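Local coordinates for protein sulfate transporter 4.1, chloroplastic (Arabidopsis thaliana, PDB 7LHV) that couples proton movement to sulfate transport as an H+/sulfate cotransporter of the SLC26/SulP family and may help regulate sulfate assimilation, at residues L184-E189 and S337-T341; F203-V208 and G484-L489; A344-V349 and E368-L372. One frame throughout, in Å; residues are numbered along the deposited sequence.

Interactions 1 and 3 share the long helix 330-358 and sit side by side, their centres about 10 Å apart. Glu189 joins them: its CB packs 3.8 Å from Leu369 O, and its side chain also lies against Ala344 and Leu372. Interaction 2 stands farther off, its centre about 19 Å from that of interaction 1 and 18 Å from that of interaction 3, yet it meets the latter where Ile204 CD1 packs 3.9 Å from Leu346 CD1. One bound S1P ties the three together, since Leu339, Val208 and Leu346, one from each interaction, all line its pocket. A different S1P runs past Gly486, across helix 477-496 from segment 203-208.

Interaction 1: L184-E189 and S337-T341; sequences LVGILE and SALIT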
loop_
_atom_site.group_PDB
_atom_site.type_symbol
_atom_site.label_atom_id
_atom_site.label_comp_id
_atom_site.label_asym_id
_atom_site.label_seq_id
_atom_site.Cartn_x
_atom_site.Cartn_y
_atom_site.Cartn_z
ATOM N N LEU A 184 6.278 -21.136 12.978
ATOM C CA LEU A 184 6.518 -19.848 12.337
ATOM C C LEU A 184 5.288 -18.954 12.424
ATOM O O LEU A 184 5.405 -17.746 12.657
ATOM C CB LEU A 184 6.929 -20.053 10.881
ATOM C CG LEU A 184 8.248 -20.786 10.646
ATOM C CD1 LEU A 184 8.406 -21.120 9.179
ATOM C CD2 LEU A 184 9.414 -19.957 11.139
ATOM N N VAL A 185 4.099 -19.531 12.237
ATOM C CA VAL A 185 2.871 -18.756 12.353
ATOM C C VAL A 185 2.717 -18.219 13.767
ATOM O O VAL A 185 2.354 -17.055 13.969
ATOM C CB VAL A 185 1.659 -19.606 11.932
ATOM C CG1 VAL A 185 0.375 -18.987 12.442
ATOM C CG2 VAL A 185 1.615 -19.746 10.426
ATOM N N GLY A 186 2.996 -19.053 14.770
ATOM C CA GLY A 186 2.903 -18.591 16.144
ATOM C C GLY A 186 3.879 -17.474 16.455
ATOM O O GLY A 186 3.531 -16.506 17.133
ATOM N N ILE A 187 5.112 -17.591 15.961
ATOM C CA ILE A 187 6.104 -16.542 16.192
ATOM C C ILE A 187 5.676 -15.242 15.521
ATOM O O ILE A 187 5.763 -14.161 16.119
ATOM C CB ILE A 187 7.494 -17.003 15.718
ATOM C CG1 ILE A 187 8.159 -17.860 16.793
ATOM C CG2 ILE A 187 8.369 -15.814 15.379
ATOM C CD1 ILE A 187 9.398 -18.572 16.320
ATOM N N LEU A 188 5.202 -15.321 14.275
ATOM C CA LEU A 188 4.755 -14.113 13.586
ATOM C C LEU A 188 3.565 -13.480 14.292
ATOM O O LEU A 188 3.487 -12.253 14.406
ATOM C CB LEU A 188 4.409 -14.427 12.133
ATOM C CG LEU A 188 5.587 -14.527 11.166
ATOM C CD1 LEU A 188 5.107 -14.905 9.779
ATOM C CD2 LEU A 188 6.354 -13.223 11.127
ATOM N N GLU A 189 2.623 -14.298 14.769
ATOM C CA GLU A 189 1.468 -13.765 15.483
ATOM C C GLU A 189 1.880 -13.100 16.789
ATOM O O GLU A 189 1.368 -12.032 17.136
ATOM C CB GLU A 189 0.458 -14.877 15.750
ATOM C CG GLU A 189 -0.199 -15.428 14.505
ATOM C CD GLU A 189 -1.276 -16.434 14.828
ATOM O OE1 GLU A 189 -2.096 -16.744 13.943
ATOM O OE2 GLU A 189 -1.297 -16.918 15.977
ATOM N N SER A 337 3.574 -18.592 6.052
ATOM C CA SER A 337 3.411 -18.252 7.462
ATOM C C SER A 337 2.811 -16.865 7.634
ATOM O O SER A 337 1.995 -16.643 8.535
ATOM C CB SER A 337 4.754 -18.334 8.184
ATOM O OG SER A 337 5.329 -19.615 8.043
ATOM N N ALA A 338 3.222 -15.912 6.799
ATOM C CA ALA A 338 2.593 -14.599 6.822
ATOM C C ALA A 338 1.133 -14.691 6.404
ATOM O O ALA A 338 0.243 -14.182 7.098
ATOM C CB ALA A 338 3.357 -13.636 5.915
ATOM N N LEU A 339 0.865 -15.380 5.292
ATOM C CA LEU A 339 -0.493 -15.452 4.761
ATOM C C LEU A 339 -1.456 -16.012 5.797
ATOM O O LEU A 339 -2.478 -15.388 6.113
ATOM C CB LEU A 339 -0.508 -16.303 3.494
ATOM C CG LEU A 339 -1.862 -16.643 2.879
ATOM C CD1 LEU A 339 -2.650 -15.385 2.574
ATOM C CD2 LEU A 339 -1.663 -17.466 1.623
ATOM N N ILE A 340 -1.125 -17.171 6.367
ATOM C CA ILE A 340 -1.948 -17.742 7.428
ATOM C C ILE A 340 -2.108 -16.744 8.562
ATOM O O ILE A 340 -3.221 -16.518 9.056
ATOM C CB ILE A 340 -1.343 -19.070 7.921
ATOM C CG1 ILE A 340 -1.555 -20.173 6.886
ATOM C CG2 ILE A 340 -1.945 -19.466 9.254
ATOM C CD1 ILE A 340 -0.764 -21.423 7.167
ATOM N N THR A 341 -1.011 -16.097 8.964
ATOM C CA THR A 341 -1.097 -15.097 10.020
ATOM C C THR A 341 -2.072 -13.995 9.638
ATOM O O THR A 341 -2.893 -13.573 10.461
ATOM C CB THR A 341 0.283 -14.510 10.311
ATOM O OG1 THR A 341 1.163 -15.554 10.745
ATOM C CG2 THR A 341 0.191 -13.451 11.392
#
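Ser337 faces Leu184 and Leu188, in the region where the backbones come closest, with the CA atoms of Val185 and Ser337 4.9 Å apart; the two short helical segments cross there at -60°. Its CB lies 3.8 Å from Leu188 CD1, and its OG, which hydrogen-bonds to Leu333 O one turn back, sits beside Leu184 CB. Ala338 turns its CB away from helix 173-194, but its N still lies 3.7 Å from the same Leu188 CD1. Ile340 follows, its CG2 meeting Val185 CG2 at 3.8 Å, the two side chains crossing at about a right angle. At Thr341 the two branches divide the work. CG2, anti to the backbone N, passes alongside Glu189 CG at 3.7 Å. OG1, beside the backbone N at chi1 -61°, turns back to donate to Ser337 O at 2.6 Å; Thr341 N reaches the same oxygen from the opposite face of its plane. Glu189 sends its OE2 on to Asn376 of helix 365-381. Both hydroxyls thus bond back within helix 330-358, and what meets across the crossing is van der Waals packing, leucine, valine and isoleucine carbons against small serine and threonine side chains, without a polar link between the segments.

Interaction 2: F203-V208 and G484-L489; sequences FISHSV and GVGFSL. With S1P ((2S,3R,4E)-2-amino-3-hydroxyoctadec-4-en-1-yl dihydrogen phosphate), chain F.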
loop_
_atom_site.group_PDB
_atom_site.type_symbol
_atom_site.label_atom_id
_atom_site.label_comp_id
_atom_site.label_asym_id
_atom_site.label_seq_id
_atom_site.Cartn_x
_atom_site.Cartn_y
_atom_site.Cartn_z
ATOM N N PHE A 203 -6.767 -3.102 6.418
ATOM C CA PHE A 203 -7.229 -2.256 5.327
ATOM C C PHE A 203 -7.845 -3.053 4.187
ATOM O O PHE A 203 -8.448 -2.453 3.292
ATOM C CB PHE A 203 -6.076 -1.399 4.792
ATOM C CG PHE A 203 -5.095 -2.158 3.944
ATOM C CD1 PHE A 203 -4.013 -2.796 4.519
ATOM C CD2 PHE A 203 -5.252 -2.233 2.571
ATOM C CE1 PHE A 203 -3.113 -3.495 3.747
ATOM C CE2 PHE A 203 -4.358 -2.933 1.798
ATOM C CZ PHE A 203 -3.286 -3.563 2.386
ATOM N N ILE A 204 -7.701 -4.377 4.193
ATOM C CA ILE A 204 -8.223 -5.198 3.107
ATOM C C ILE A 204 -9.741 -5.244 3.194
ATOM O O ILE A 204 -10.310 -5.521 4.257
ATOM C CB ILE A 204 -7.612 -6.604 3.156
ATOM C CG1 ILE A 204 -6.090 -6.514 3.084
ATOM C CG2 ILE A 204 -8.143 -7.452 2.022
ATOM C CD1 ILE A 204 -5.388 -7.810 3.368
ATOM N N SER A 205 -10.404 -4.968 2.075
ATOM C CA SER A 205 -11.856 -4.892 2.060
ATOM C C SER A 205 -12.469 -6.257 2.337
ATOM O O SER A 205 -11.878 -7.300 2.049
ATOM C CB SER A 205 -12.349 -4.359 0.717
ATOM O OG SER A 205 -12.078 -5.275 -0.323
ATOM N N HIS A 206 -13.670 -6.242 2.916
ATOM C CA HIS A 206 -14.350 -7.495 3.216
ATOM C C HIS A 206 -14.802 -8.208 1.951
ATOM O O HIS A 206 -14.945 -9.434 1.954
ATOM C CB HIS A 206 -15.544 -7.243 4.136
ATOM C CG HIS A 206 -16.303 -8.484 4.486
ATOM N ND1 HIS A 206 -15.745 -9.520 5.204
ATOM C CD2 HIS A 206 -17.574 -8.859 4.210
ATOM C CE1 HIS A 206 -16.641 -10.478 5.359
ATOM N NE2 HIS A 206 -17.760 -10.100 4.766
ATOM N N SER A 207 -15.038 -7.467 0.866
ATOM C CA SER A 207 -15.413 -8.103 -0.393
ATOM C C SER A 207 -14.287 -8.979 -0.922
ATOM O O SER A 207 -14.532 -10.080 -1.427
ATOM C CB SER A 207 -15.792 -7.042 -1.421
ATOM O OG SER A 207 -16.739 -6.139 -0.885
ATOM N N VAL A 208 -13.048 -8.501 -0.821
ATOM C CA VAL A 208 -11.904 -9.282 -1.278
ATOM C C VAL A 208 -11.784 -10.570 -0.476
ATOM O O VAL A 208 -11.587 -11.657 -1.037
ATOM C CB VAL A 208 -10.625 -8.432 -1.191
ATOM C CG1 VAL A 208 -9.400 -9.313 -1.147
ATOM C CG2 VAL A 208 -10.549 -7.476 -2.363
ATOM N N GLY A 484 -5.952 -9.502 -4.722
ATOM C CA GLY A 484 -6.857 -8.865 -3.778
ATOM C C GLY A 484 -6.175 -7.801 -2.941
ATOM O O GLY A 484 -6.694 -6.694 -2.772
ATOM N N VAL A 485 -4.988 -8.118 -2.418
ATOM C CA VAL A 485 -4.250 -7.148 -1.615
ATOM C C VAL A 485 -3.847 -5.949 -2.464
ATOM O O VAL A 485 -3.926 -4.798 -2.015
ATOM C CB VAL A 485 -3.028 -7.814 -0.957
ATOM C CG1 VAL A 485 -2.160 -6.775 -0.278
ATOM C CG2 VAL A 485 -3.477 -8.862 0.040
ATOM N N GLY A 486 -3.418 -6.194 -3.702
ATOM C CA GLY A 486 -3.024 -5.099 -4.568
ATOM C C GLY A 486 -4.178 -4.184 -4.922
ATOM O O GLY A 486 -4.020 -2.967 -4.962
ATOM N N PHE A 487 -5.352 -4.756 -5.192
ATOM C CA PHE A 487 -6.512 -3.929 -5.501
ATOM C C PHE A 487 -6.976 -3.145 -4.280
ATOM O O PHE A 487 -7.373 -1.979 -4.397
ATOM C CB PHE A 487 -7.638 -4.793 -6.058
ATOM C CG PHE A 487 -7.677 -4.836 -7.555
ATOM C CD1 PHE A 487 -8.181 -3.770 -8.277
ATOM C CD2 PHE A 487 -7.196 -5.933 -8.240
ATOM C CE1 PHE A 487 -8.212 -3.806 -9.657
ATOM C CE2 PHE A 487 -7.223 -5.974 -9.618
ATOM C CZ PHE A 487 -7.732 -4.909 -10.327
ATOM N N SER A 488 -6.929 -3.762 -3.096
ATOM C CA SER A 488 -7.260 -3.025 -1.881
ATOM C C SER A 488 -6.295 -1.867 -1.659
ATOM O O SER A 488 -6.715 -0.756 -1.311
ATOM C CB SER A 488 -7.254 -3.967 -0.681
ATOM O OG SER A 488 -8.327 -4.886 -0.758
ATOM N N LEU A 489 -4.996 -2.105 -1.863
ATOM C CA LEU A 489 -4.016 -1.029 -1.739
ATOM C C LEU A 489 -4.248 0.055 -2.780
ATOM O O LEU A 489 -4.120 1.247 -2.482
ATOM C CB LEU A 489 -2.600 -1.582 -1.863
ATOM C CG LEU A 489 -1.910 -1.967 -0.560
ATOM C CD1 LEU A 489 -0.555 -2.581 -0.844
ATOM C CD2 LEU A 489 -1.775 -0.747 0.327
HETATM C C1 S1P F . -9.068 2.003 -11.681
HETATM O O1 S1P F . -9.205 3.340 -11.162
HETATM C C2 S1P F . -8.724 1.223 -10.437
HETATM N N2 S1P F . -8.341 2.160 -9.385
HETATM C C3 S1P F . -7.534 0.273 -10.584
HETATM O O3 S1P F . -6.762 0.484 -9.408
HETATM C C4 S1P F . -6.702 0.540 -11.792
HETATM C C5 S1P F . -5.681 -0.193 -12.188
HETATM C C6 S1P F . -5.092 -1.422 -11.589
HETATM C C7 S1P F . -4.113 -1.193 -10.457
HETATM C C8 S1P F . -4.259 -2.217 -9.367
HETATM C C9 S1P F . -2.977 -2.925 -9.007
HETATM C C10 S1P F . -2.115 -2.148 -8.042
HETATM C C11 S1P F . -0.933 -2.919 -7.505
HETATM C C12 S1P F . -0.264 -2.257 -6.317
HETATM C C13 S1P F . -0.988 -1.040 -5.810
HETATM C C14 S1P F . -0.110 -0.067 -5.069
HETATM C C15 S1P F . 1.274 -0.585 -4.781
HETATM C C16 S1P F . 2.389 0.384 -5.131
HETATM P P22 S1P F . -10.544 4.049 -10.672
HETATM O O23 S1P F . -11.712 3.426 -11.400
HETATM O O24 S1P F . -10.677 3.729 -9.217
HETATM O O25 S1P F . -10.436 5.480 -10.901
#
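The Phe203 ring meets helix 477-496 with its CE2 and CZ corner: Val485 O lies at the ring edge, near its plane, and Leu489 CG comes in obliquely, 3.5 Å from CE2. One ring face is covered from within its own segment by Ile204 CG1, 4.1 Å above the plane and over the centre. The Phe487 ring leads away from the contact and takes S1P C8 over one face, offset toward the rim. Beyond the rings, Ile204 CD1 packs 4.0 Å from Val485 CG2. Ser488 points into the middle, its CB 3.9 Å from Phe203 CE2. With chi1 at -68°, Ser488 OG swings back beside its own backbone N and donates to Gly484 O at 3.2 Å. Val208 CG1 rests 3.7 Å from the bare CA of Gly484, with no side chain to intervene. Leu489 also meets Leu489 of the second subunit, and Phe203 packs on Ile493 of that subunit, which puts this junction at the dimer interface. Ser205 is an N-cap, its OG accepting a weak bond from Val208 N. By their place in the chain, helices 206-229 and 477-496 probably both belong to the gate domain of the SLC26 fold, and this contact joins the capped start of one to the middle of the other.

Interaction 3: A344-V349 and E368-L372; sequences AILESV and ELFGL
Leu369 reaches across to Ile345 and Val349 between two consecutive transmembrane helices, 330-358 and 365-381, which by their place in the chain probably belong to the core domain of the SLC26 fold. The short segments run nearly perpendicular, at 99°, with their axes 10.9 Å apart, and the leucines of 368-372 do most of the reaching. From Leu369 CB, chi1 of -86° sets CG beside the backbone N and carries the branch toward helix 330-358. CG then meets Val349 CG2 at 3.9 Å. Beyond it the fork straddles Ile345 CG1: CD1 touches it at 3.8 Å and CD2 equally closely, while CD2 also nears Val349 CG2. Both the isoleucine and the valine cross the leucine at about a right angle. Replacing Leu369 with an alanine would probably open a gap between the helices and leave Ile345 CG1 and Val349 CG2 without their main apolar partner here. One turn on, Leu372 CD1 packs 4.2 Å from Ala344 CB and also lies against Ser348. Just before Leu369 in the chain, Glu368 slides its CG past Val349 CG2 in the opposite direction. Its chain then bends at chi2 (74°), and the carboxylate is hydrogen-bonded outside the two segments, OE2 with Tyr138 OH, while OE1 takes a weak bond from Ser144 N. Helix 330-358 widens here into a pi-type turn over 344-348, in which Val349 N hydrogen-bonds to Ala344 O, five residues back, at 3.1 Å.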
loop_
_atom_site.group_PDB
_atom_site.type_symbol
_atom_site.label_atom_id
_atom_site.label_comp_id
_atom_site.label_asym_id
_atom_site.label_seq_id
_atom_site.Cartn_x
_atom_site.Cartn_y
_atom_site.Cartn_z
ATOM N N ALA A 344 -5.486 -14.979 10.455
ATOM C CA ALA A 344 -5.775 -14.828 11.874
ATOM C C ALA A 344 -6.035 -13.377 12.238
ATOM O O ALA A 344 -6.837 -13.097 13.134
ATOM C CB ALA A 344 -4.625 -15.383 12.709
ATOM N N ILE A 345 -5.368 -12.439 11.563
ATOM C CA ILE A 345 -5.626 -11.030 11.830
ATOM C C ILE A 345 -6.996 -10.632 11.303
ATOM O O ILE A 345 -7.707 -9.831 11.921
ATOM C CB ILE A 345 -4.507 -10.159 11.235
ATOM C CG1 ILE A 345 -3.184 -10.445 11.943
ATOM C CG2 ILE A 345 -4.849 -8.689 11.349
ATOM C CD1 ILE A 345 -1.996 -9.804 11.283
ATOM N N LEU A 346 -7.400 -11.196 10.168
ATOM C CA LEU A 346 -8.603 -10.724 9.494
ATOM C C LEU A 346 -9.851 -11.486 9.915
ATOM O O LEU A 346 -10.923 -10.885 10.044
ATOM C CB LEU A 346 -8.421 -10.820 7.979
ATOM C CG LEU A 346 -7.419 -9.838 7.374
ATOM C CD1 LEU A 346 -7.227 -10.120 5.898
ATOM C CD2 LEU A 346 -7.867 -8.407 7.591
ATOM N N GLU A 347 -9.741 -12.795 10.134
ATOM C CA GLU A 347 -10.903 -13.626 10.427
ATOM C C GLU A 347 -11.039 -13.943 11.912
ATOM O O GLU A 347 -12.071 -13.640 12.517
ATOM C CB GLU A 347 -10.839 -14.917 9.605
ATOM C CG GLU A 347 -10.990 -14.694 8.115
ATOM C CD GLU A 347 -10.903 -15.982 7.325
ATOM O OE1 GLU A 347 -10.602 -17.032 7.928
ATOM O OE2 GLU A 347 -11.139 -15.943 6.100
ATOM N N SER A 348 -10.015 -14.553 12.513
ATOM C CA SER A 348 -10.124 -14.993 13.902
ATOM C C SER A 348 -10.330 -13.817 14.848
ATOM O O SER A 348 -11.170 -13.877 15.756
ATOM C CB SER A 348 -8.881 -15.785 14.299
ATOM O OG SER A 348 -8.808 -15.941 15.704
ATOM N N VAL A 349 -9.572 -12.738 14.653
ATOM C CA VAL A 349 -9.730 -11.564 15.503
ATOM C C VAL A 349 -11.097 -10.930 15.283
ATOM O O VAL A 349 -11.722 -10.431 16.225
ATOM C CB VAL A 349 -8.586 -10.569 15.251
ATOM C CG1 VAL A 349 -8.849 -9.262 15.966
ATOM C CG2 VAL A 349 -7.272 -11.162 15.714
ATOM N N GLU A 368 -5.381 -10.754 21.782
ATOM C CA GLU A 368 -5.917 -11.933 21.111
ATOM C C GLU A 368 -4.901 -12.537 20.150
ATOM O O GLU A 368 -4.731 -13.762 20.104
ATOM C CB GLU A 368 -7.209 -11.579 20.379
ATOM C CG GLU A 368 -7.726 -12.686 19.489
ATOM C CD GLU A 368 -8.342 -13.825 20.274
ATOM O OE1 GLU A 368 -8.606 -13.649 21.482
ATOM O OE2 GLU A 368 -8.561 -14.903 19.684
ATOM N N LEU A 369 -4.211 -11.697 19.374
ATOM C CA LEU A 369 -3.161 -12.208 18.497
ATOM C C LEU A 369 -2.020 -12.818 19.295
ATOM O O LEU A 369 -1.450 -13.836 18.893
ATOM C CB LEU A 369 -2.636 -11.102 17.585
ATOM C CG LEU A 369 -3.400 -10.874 16.287
ATOM C CD1 LEU A 369 -2.895 -9.624 15.595
ATOM C CD2 LEU A 369 -3.240 -12.085 15.389
ATOM N N PHE A 370 -1.662 -12.206 20.424
ATOM C CA PHE A 370 -0.611 -12.782 21.253
ATOM C C PHE A 370 -1.025 -14.152 21.783
ATOM O O PHE A 370 -0.214 -15.085 21.818
ATOM C CB PHE A 370 -0.260 -11.834 22.398
ATOM C CG PHE A 370 0.865 -12.324 23.260
ATOM C CD1 PHE A 370 2.177 -12.157 22.859
ATOM C CD2 PHE A 370 0.614 -12.947 24.470
ATOM C CE1 PHE A 370 3.219 -12.605 23.642
ATOM C CE2 PHE A 370 1.654 -13.397 25.259
ATOM C CZ PHE A 370 2.957 -13.224 24.844
ATOM N N GLY A 371 -2.285 -14.291 22.196
ATOM C CA GLY A 371 -2.765 -15.582 22.662
ATOM C C GLY A 371 -2.772 -16.634 21.570
ATOM O O GLY A 371 -2.387 -17.784 21.800
ATOM N N LEU A 372 -3.208 -16.255 20.365
ATOM C CA LEU A 372 -3.151 -17.185 19.239
ATOM C C LEU A 372 -1.719 -17.606 18.944
ATOM O O LEU A 372 -1.455 -18.782 18.674
ATOM C CB LEU A 372 -3.779 -16.562 17.994
ATOM C CG LEU A 372 -5.279 -16.304 17.985
ATOM C CD1 LEU A 372 -5.670 -15.561 16.724
ATOM C CD2 LEU A 372 -6.013 -17.616 18.075
#